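Local coordinates for protein oxidoreductase, iron/ascorbate family (Shewanella oneidensis, PDB 3ON7) that probably acts as an Fe(II)- and 2-oxoglutarate-dependent oxygenase that forms ethylene from 2-oxoglutarate and also oxidises L-arginine, at residues T45-F50 with A104-Y109; E88-Y93 with R97-L102; Y127-I132 with D223-S228. All blocks are in the same frame, centred on the assembly; numbering follows the deposited sequence.

Contact 1. Residues T45-F50 with A104-Y109; sequences TEWQAF and ANILAY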
# COMPACT_ATOMS: atom_id res chain seq x y z
N THR B 45 16.44 28.93 -7.05
CA THR B 45 16.74 29.21 -8.45
C THR B 45 16.80 27.95 -9.29
O THR B 45 16.15 27.88 -10.32
CB THR B 45 18.05 30.03 -8.60
OG1 THR B 45 17.86 31.32 -8.00
CG2 THR B 45 18.42 30.22 -10.07
N GLU B 46 17.55 26.94 -8.86
CA GLU B 46 17.73 25.79 -9.74
C GLU B 46 16.54 24.84 -9.74
O GLU B 46 16.33 24.12 -10.72
CB GLU B 46 19.07 25.07 -9.49
CG GLU B 46 19.32 24.53 -8.11
CD GLU B 46 20.76 24.06 -7.90
OE1 GLU B 46 21.62 24.34 -8.77
OE2 GLU B 46 21.03 23.40 -6.87
N TRP B 47 15.73 24.86 -8.69
CA TRP B 47 14.52 24.04 -8.67
C TRP B 47 13.42 24.71 -9.46
O TRP B 47 12.67 24.04 -10.17
CB TRP B 47 14.08 23.72 -7.24
CG TRP B 47 14.89 22.60 -6.72
CD1 TRP B 47 16.07 22.68 -6.06
CD2 TRP B 47 14.60 21.22 -6.86
NE1 TRP B 47 16.54 21.42 -5.77
CE2 TRP B 47 15.64 20.51 -6.24
CE3 TRP B 47 13.56 20.51 -7.44
CZ2 TRP B 47 15.66 19.13 -6.19
CZ3 TRP B 47 13.59 19.13 -7.39
CH2 TRP B 47 14.63 18.46 -6.77
N GLN B 48 13.32 26.02 -9.38
CA GLN B 48 12.45 26.75 -10.29
C GLN B 48 12.76 26.37 -11.74
O GLN B 48 11.86 26.08 -12.54
CB GLN B 48 12.60 28.26 -10.11
CG GLN B 48 11.63 29.07 -10.95
CD GLN B 48 10.18 28.77 -10.64
OE1 GLN B 48 9.66 29.23 -9.64
NE2 GLN B 48 9.53 28.00 -11.49
N ALA B 49 14.04 26.38 -12.07
CA ALA B 49 14.52 25.93 -13.38
C ALA B 49 14.07 24.50 -13.71
O ALA B 49 13.58 24.22 -14.80
CB ALA B 49 16.05 26.03 -13.44
N PHE B 50 14.25 23.60 -12.77
CA PHE B 50 13.81 22.21 -12.93
C PHE B 50 12.35 22.11 -13.32
O PHE B 50 12.02 21.40 -14.25
CB PHE B 50 14.05 21.43 -11.64
CG PHE B 50 13.44 20.07 -11.63
CD1 PHE B 50 14.07 19.02 -12.28
CD2 PHE B 50 12.24 19.83 -10.99
CE1 PHE B 50 13.51 17.76 -12.28
CE2 PHE B 50 11.67 18.57 -11.00
CZ PHE B 50 12.30 17.54 -11.64
N ALA B 104 23.85 17.76 -4.99
CA ALA B 104 24.81 18.32 -4.04
C ALA B 104 24.15 19.37 -3.16
O ALA B 104 24.24 19.30 -1.94
CB ALA B 104 26.00 18.92 -4.75
N ASN B 105 23.49 20.33 -3.77
CA ASN B 105 22.89 21.43 -3.03
C ASN B 105 21.73 20.98 -2.17
O ASN B 105 21.58 21.43 -1.03
CB ASN B 105 22.45 22.55 -3.98
CG ASN B 105 23.64 23.37 -4.53
OD1 ASN B 105 24.74 23.30 -4.00
ND2 ASN B 105 23.42 24.11 -5.59
N ILE B 106 20.90 20.09 -2.70
CA ILE B 106 19.70 19.75 -1.96
C ILE B 106 20.04 18.85 -0.78
O ILE B 106 19.47 19.01 0.27
CB ILE B 106 18.58 19.16 -2.86
CG1 ILE B 106 17.22 19.41 -2.23
CG2 ILE B 106 18.80 17.67 -3.15
CD1 ILE B 106 16.98 20.83 -1.80
N LEU B 107 21.01 17.94 -0.94
CA LEU B 107 21.45 17.14 0.19
C LEU B 107 22.31 17.95 1.20
O LEU B 107 22.28 17.66 2.38
CB LEU B 107 22.18 15.86 -0.27
CG LEU B 107 21.32 14.86 -1.05
CD1 LEU B 107 22.09 13.61 -1.39
CD2 LEU B 107 20.04 14.51 -0.29
N ALA B 108 23.06 18.94 0.74
CA ALA B 108 23.75 19.84 1.66
C ALA B 108 22.71 20.61 2.48
O ALA B 108 22.85 20.76 3.68
CB ALA B 108 24.68 20.80 0.92
N TYR B 109 21.63 21.05 1.84
CA TYR B 109 20.57 21.73 2.57
C TYR B 109 19.87 20.79 3.57
O TYR B 109 19.69 21.16 4.73
CB TYR B 109 19.53 22.37 1.64
CG TYR B 109 18.38 22.95 2.44
CD1 TYR B 109 18.49 24.19 3.02
CD2 TYR B 109 17.20 22.22 2.65
CE1 TYR B 109 17.47 24.73 3.77
CE2 TYR B 109 16.18 22.75 3.42
CZ TYR B 109 16.32 24.00 3.98
OH TYR B 109 15.33 24.54 4.75
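Helix-to-helix packing beside the main sheet of a 2-oxoglutarate oxygenase fold, the double-stranded beta-helix, is illustrated where E46 and W47 of helix 37-51 meet N105 and I106 near the start of the long helix 103-126. The nearest CA atoms, such as those of E46 and N105, are 9.5 Å apart, and side chains do the bridging. N105 ND2 donates to E46 OE2 over 2.8 Å, bent to 154° at the hydrogen. The carboxylate oxygen lies close to the amide plane of N105, whereas the amide nitrogen approaches it from above the carboxylate plane, 38° out; the two flat groups are turned only moderately against each other. E46 reaches across because its CG sits between the backbone N and the carbonyl carbon (chi1 59°) and the chain then runs extended. With an alanine here, the N105 amide would probably lose its carboxylate mate and a gap would open beside L102, on which the E46 side chain also lies. Deeper in, the indole of W47 is buried; it also meets the ring of Y90 edge-to-face and touches I154 of strand 151-157. I106 packs on the same strand and crosses W47 at about a right angle, its CD1 coming obliquely to the indole, 4.0 Å from W47 NE1, and its CG1 4.3 Å from W47 CZ2.

Contact 2. Residues E88-Y93 with R97-L102; sequences EYYHVY and RIPDSL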
# COMPACT_ATOMS: atom_id res chain seq x y z
N GLU B 88 2.63 21.32 -8.33
CA GLU B 88 3.40 20.12 -8.67
C GLU B 88 4.53 20.10 -7.63
O GLU B 88 4.81 21.11 -6.99
CB GLU B 88 3.92 20.18 -10.12
CG GLU B 88 5.01 21.24 -10.34
CD GLU B 88 5.37 21.50 -11.80
OE1 GLU B 88 5.13 20.63 -12.68
OE2 GLU B 88 5.93 22.60 -12.05
N TYR B 89 5.14 18.95 -7.40
CA TYR B 89 6.14 18.89 -6.36
C TYR B 89 7.07 17.75 -6.56
O TYR B 89 6.83 16.89 -7.41
CB TYR B 89 5.49 18.84 -4.96
CG TYR B 89 4.41 17.79 -4.78
CD1 TYR B 89 3.08 18.07 -5.08
CD2 TYR B 89 4.71 16.53 -4.30
CE1 TYR B 89 2.07 17.10 -4.91
CE2 TYR B 89 3.71 15.57 -4.11
CZ TYR B 89 2.41 15.85 -4.42
OH TYR B 89 1.45 14.89 -4.23
N TYR B 90 8.15 17.77 -5.79
CA TYR B 90 9.17 16.75 -5.82
C TYR B 90 9.45 16.31 -4.38
O TYR B 90 9.67 17.15 -3.49
CB TYR B 90 10.44 17.31 -6.43
CG TYR B 90 11.39 16.26 -6.91
CD1 TYR B 90 12.06 15.44 -6.01
CD2 TYR B 90 11.61 16.06 -8.26
CE1 TYR B 90 12.92 14.45 -6.45
CE2 TYR B 90 12.45 15.06 -8.70
CZ TYR B 90 13.12 14.28 -7.80
OH TYR B 90 13.97 13.30 -8.25
N HIS B 91 9.47 15.00 -4.16
CA HIS B 91 9.78 14.43 -2.84
C HIS B 91 11.22 13.96 -2.83
O HIS B 91 11.61 13.01 -3.54
CB HIS B 91 8.85 13.26 -2.56
CG HIS B 91 7.53 13.66 -2.00
ND1 HIS B 91 6.68 12.76 -1.39
CD2 HIS B 91 6.92 14.87 -1.91
CE1 HIS B 91 5.61 13.40 -0.95
NE2 HIS B 91 5.73 14.68 -1.26
N VAL B 92 12.02 14.65 -2.02
CA VAL B 92 13.43 14.35 -1.89
C VAL B 92 13.69 13.57 -0.60
O VAL B 92 13.33 14.03 0.49
CB VAL B 92 14.28 15.64 -1.82
CG1 VAL B 92 15.76 15.30 -1.53
CG2 VAL B 92 14.14 16.47 -3.09
N TYR B 93 14.35 12.42 -0.75
CA TYR B 93 14.94 11.68 0.36
C TYR B 93 16.41 11.39 0.07
O TYR B 93 16.76 11.14 -1.07
CB TYR B 93 14.25 10.31 0.55
CG TYR B 93 12.79 10.34 0.85
CD1 TYR B 93 12.33 10.41 2.16
CD2 TYR B 93 11.85 10.28 -0.17
CE1 TYR B 93 10.98 10.44 2.45
CE2 TYR B 93 10.51 10.28 0.10
CZ TYR B 93 10.07 10.36 1.40
OH TYR B 93 8.73 10.38 1.66
N ARG B 97 15.40 9.13 -5.39
CA ARG B 97 15.83 9.63 -6.67
C ARG B 97 15.94 11.12 -6.66
O ARG B 97 15.01 11.81 -6.27
CB ARG B 97 14.86 9.24 -7.75
CG ARG B 97 15.56 9.28 -9.08
CD ARG B 97 14.66 8.90 -10.13
NE ARG B 97 15.25 9.07 -11.43
CZ ARG B 97 14.54 8.97 -12.55
NH1 ARG B 97 13.23 8.70 -12.48
NH2 ARG B 97 15.15 9.13 -13.73
N ILE B 98 17.08 11.62 -7.12
CA ILE B 98 17.35 13.05 -7.22
C ILE B 98 18.10 13.29 -8.53
O ILE B 98 19.01 12.54 -8.86
CB ILE B 98 18.21 13.53 -6.03
CG1 ILE B 98 17.61 13.06 -4.71
CG2 ILE B 98 18.30 15.05 -6.04
CD1 ILE B 98 18.41 13.41 -3.52
N PRO B 99 17.73 14.33 -9.29
CA PRO B 99 18.47 14.59 -10.52
C PRO B 99 19.91 14.95 -10.22
O PRO B 99 20.16 15.71 -9.27
CB PRO B 99 17.74 15.80 -11.13
CG PRO B 99 16.43 15.82 -10.50
CD PRO B 99 16.63 15.28 -9.11
N ASP B 100 20.84 14.40 -10.99
CA ASP B 100 22.28 14.59 -10.74
C ASP B 100 22.67 16.04 -10.53
O ASP B 100 23.44 16.34 -9.61
CB ASP B 100 23.14 14.03 -11.89
CG ASP B 100 23.23 12.50 -11.87
OD1 ASP B 100 23.13 11.90 -10.77
OD2 ASP B 100 23.42 11.91 -12.95
N SER B 101 22.14 16.94 -11.36
CA SER B 101 22.58 18.36 -11.33
C SER B 101 22.15 19.07 -10.05
O SER B 101 22.72 20.10 -9.70
CB SER B 101 22.10 19.14 -12.58
OG SER B 101 20.73 19.52 -12.51
N LEU B 102 21.19 18.50 -9.34
CA LEU B 102 20.61 19.14 -8.16
C LEU B 102 20.99 18.48 -6.83
O LEU B 102 20.75 19.06 -5.79
CB LEU B 102 19.07 19.15 -8.29
CG LEU B 102 18.39 19.88 -9.45
CD1 LEU B 102 16.88 19.54 -9.50
CD2 LEU B 102 18.60 21.38 -9.35
O HOH W 1 13.80 11.48 -3.61
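Y90 meets three successive residues, R97, I98 and P99, and with I98 it has the most surface buried here. Its CG lies opposite the backbone N (chi1 -161°), which sends the phenol across to the returning chain. There Y90 OH donates to R97 O over 2.7 Å. The carbonyl oxygen lies at the edge of the ring, near its plane, but the hydroxyl stands above the carbonyl plane, 58° out of it. From the opposite direction comes the proline, with P99 CD 3.4 Å from Y90 OH and oblique to the ring. The contact is the turn of a strand-loop-helix connection: strand 88-92, an inner strand of the main sheet, ends here, and the chain doubles back before helix 103-126. A water bridges the turn, giving hydrogens to H91 O and to R97 O (2.9 Å) and accepting from Y93 N, so the R97 carbonyl is gripped twice. I98 makes a separate apolar contact, its extended side chain placing CD1 3.8 Å from V92 CG1 and 3.7 Å from Y93 O. I98 also packs on I106 and L107 of helix 103-126, while P99 lies against F50 of helix 37-51.

Contact 3. Residues Y127-I132 with D223-S228; sequences YSPDEI and DGYFPS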
# COMPACT_ATOMS: atom_id res chain seq x y z
N TYR B 127 14.29 23.11 27.73
CA TYR B 127 13.27 23.95 28.36
C TYR B 127 11.90 23.28 28.60
O TYR B 127 10.95 23.95 29.01
CB TYR B 127 13.10 25.24 27.55
CG TYR B 127 14.33 26.13 27.64
CD1 TYR B 127 14.59 26.89 28.78
CD2 TYR B 127 15.25 26.18 26.59
CE1 TYR B 127 15.72 27.68 28.88
CE2 TYR B 127 16.40 26.99 26.67
CZ TYR B 127 16.62 27.73 27.82
OH TYR B 127 17.74 28.53 27.93
N SER B 128 11.79 21.98 28.38
CA SER B 128 10.61 21.25 28.84
C SER B 128 10.68 21.14 30.37
O SER B 128 11.78 21.01 30.91
CB SER B 128 10.55 19.84 28.26
OG SER B 128 10.36 19.82 26.86
N PRO B 129 9.53 21.20 31.06
CA PRO B 129 9.56 20.86 32.49
C PRO B 129 10.00 19.40 32.70
O PRO B 129 9.89 18.58 31.79
CB PRO B 129 8.10 21.05 32.94
CG PRO B 129 7.48 21.93 31.93
CD PRO B 129 8.20 21.69 30.63
N ASP B 130 10.49 19.09 33.90
CA ASP B 130 11.04 17.76 34.19
C ASP B 130 10.01 16.64 34.02
O ASP B 130 10.37 15.53 33.63
CB ASP B 130 11.65 17.70 35.60
CG ASP B 130 13.03 18.40 35.69
OD1 ASP B 130 13.71 18.54 34.65
OD2 ASP B 130 13.45 18.79 36.81
N GLU B 131 8.74 16.93 34.30
CA GLU B 131 7.65 15.97 34.15
C GLU B 131 7.36 15.70 32.66
O GLU B 131 6.97 14.59 32.29
CB GLU B 131 6.38 16.48 34.88
CG GLU B 131 5.55 17.53 34.13
CD GLU B 131 4.65 18.35 35.04
N ILE B 132 7.57 16.71 31.82
CA ILE B 132 7.41 16.54 30.38
C ILE B 132 8.65 15.83 29.81
O ILE B 132 8.52 14.91 28.99
CB ILE B 132 7.16 17.88 29.66
CG1 ILE B 132 5.97 18.63 30.28
CG2 ILE B 132 6.92 17.64 28.19
CD1 ILE B 132 4.66 17.87 30.28
N ASP B 223 2.47 14.76 25.76
CA ASP B 223 1.16 14.77 26.39
C ASP B 223 0.46 16.13 26.27
O ASP B 223 -0.07 16.64 27.26
CB ASP B 223 1.26 14.36 27.87
CG ASP B 223 -0.10 13.99 28.47
OD1 ASP B 223 -0.90 13.33 27.77
OD2 ASP B 223 -0.36 14.36 29.64
N GLY B 224 0.45 16.70 25.08
CA GLY B 224 -0.30 17.95 24.85
C GLY B 224 0.38 19.22 25.30
O GLY B 224 -0.13 20.30 25.06
N TYR B 225 1.54 19.11 25.95
CA TYR B 225 2.27 20.29 26.42
C TYR B 225 2.71 21.16 25.25
O TYR B 225 2.63 22.38 25.33
CB TYR B 225 3.48 19.91 27.26
CG TYR B 225 4.19 21.11 27.87
CD1 TYR B 225 3.71 21.71 29.04
CD2 TYR B 225 5.34 21.64 27.30
CE1 TYR B 225 4.37 22.82 29.62
CE2 TYR B 225 6.00 22.74 27.86
CZ TYR B 225 5.50 23.32 29.01
OH TYR B 225 6.16 24.40 29.55
N PHE B 226 3.16 20.52 24.16
CA PHE B 226 3.44 21.23 22.92
C PHE B 226 2.33 20.94 21.93
O PHE B 226 2.17 19.80 21.51
CB PHE B 226 4.79 20.80 22.34
CG PHE B 226 5.97 21.28 23.15
CD1 PHE B 226 6.25 22.63 23.25
CD2 PHE B 226 6.77 20.38 23.83
CE1 PHE B 226 7.32 23.09 24.00
CE2 PHE B 226 7.84 20.83 24.60
CZ PHE B 226 8.12 22.18 24.68
N PRO B 227 1.54 21.95 21.55
CA PRO B 227 0.41 21.68 20.67
C PRO B 227 0.79 21.57 19.19
O PRO B 227 1.64 22.34 18.72
CB PRO B 227 -0.51 22.87 20.92
CG PRO B 227 0.44 24.00 21.27
CD PRO B 227 1.51 23.32 22.08
N SER B 228 0.18 20.62 18.49
CA SER B 228 0.22 20.56 17.02
C SER B 228 -0.93 21.40 16.51
O SER B 228 -2.08 21.03 16.67
CB SER B 228 0.06 19.14 16.51
OG SER B 228 -0.00 19.12 15.09
O HOH W 2 8.44 24.91 28.36
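The turn after the long helix 103-126 meets the loop that precedes strand 231-234 through a small cluster in which Y225 and F226 meet S128, P129 and I132. The ring of Y225 receives I132 over one face: CG1 of I132 lies 4.2 Å from the ring centroid, 23° off the normal, a CH-pi contact offset toward the rim, and I132 CD1 rests 3.8 Å from Y225 CB. Near the hydroxyl end the proline approaches obliquely, P129 CD being 3.5 Å from Y225 CZ. P129 occupies the N-cap position of the short helix 130-133, so one tyrosine packs on both that position and the first turn. On the loop side, a Schellman motif with D223 at its C-prime position ends helix 216-221, and the loop follows at once. Placed opposite the backbone N (chi1 -174°), CG of Y225 directs the phenol toward the turn. A water joins its OH, 2.6 Å away, to the carbonyl O of Y127, from which the water is 2.8 Å distant. Y225 also covers F226, its CD2 over the centre of that ring. S128 OG lies at the edge of F226, near the ring plane and 3.5 Å from CE2, while its hydrogen-bond partner is the carbonyl of I124.

How the contacts relate
The first segment to take part, from the N terminus, lies on helix 37-51; contact 1 pairs it with helix 103-126 and closes a loop of 53 residues. Contact 2 is nested inside that loop, a short local closure between strand 88-92 and the segment leading into the same long helix. The two lie side by side, their centres 8 Å apart, and touch through E46, W47, F50, Y90 and L102. Contact 3 opens only after contact 1 has closed, so it is in series with both. It ties the turn after helix 103-126 and the start of helix 130-133 to the loop before strand 231-234, across 90 residues. Its centre lies about 36 Å from that of contact 1, on the opposite side of the chain's centre.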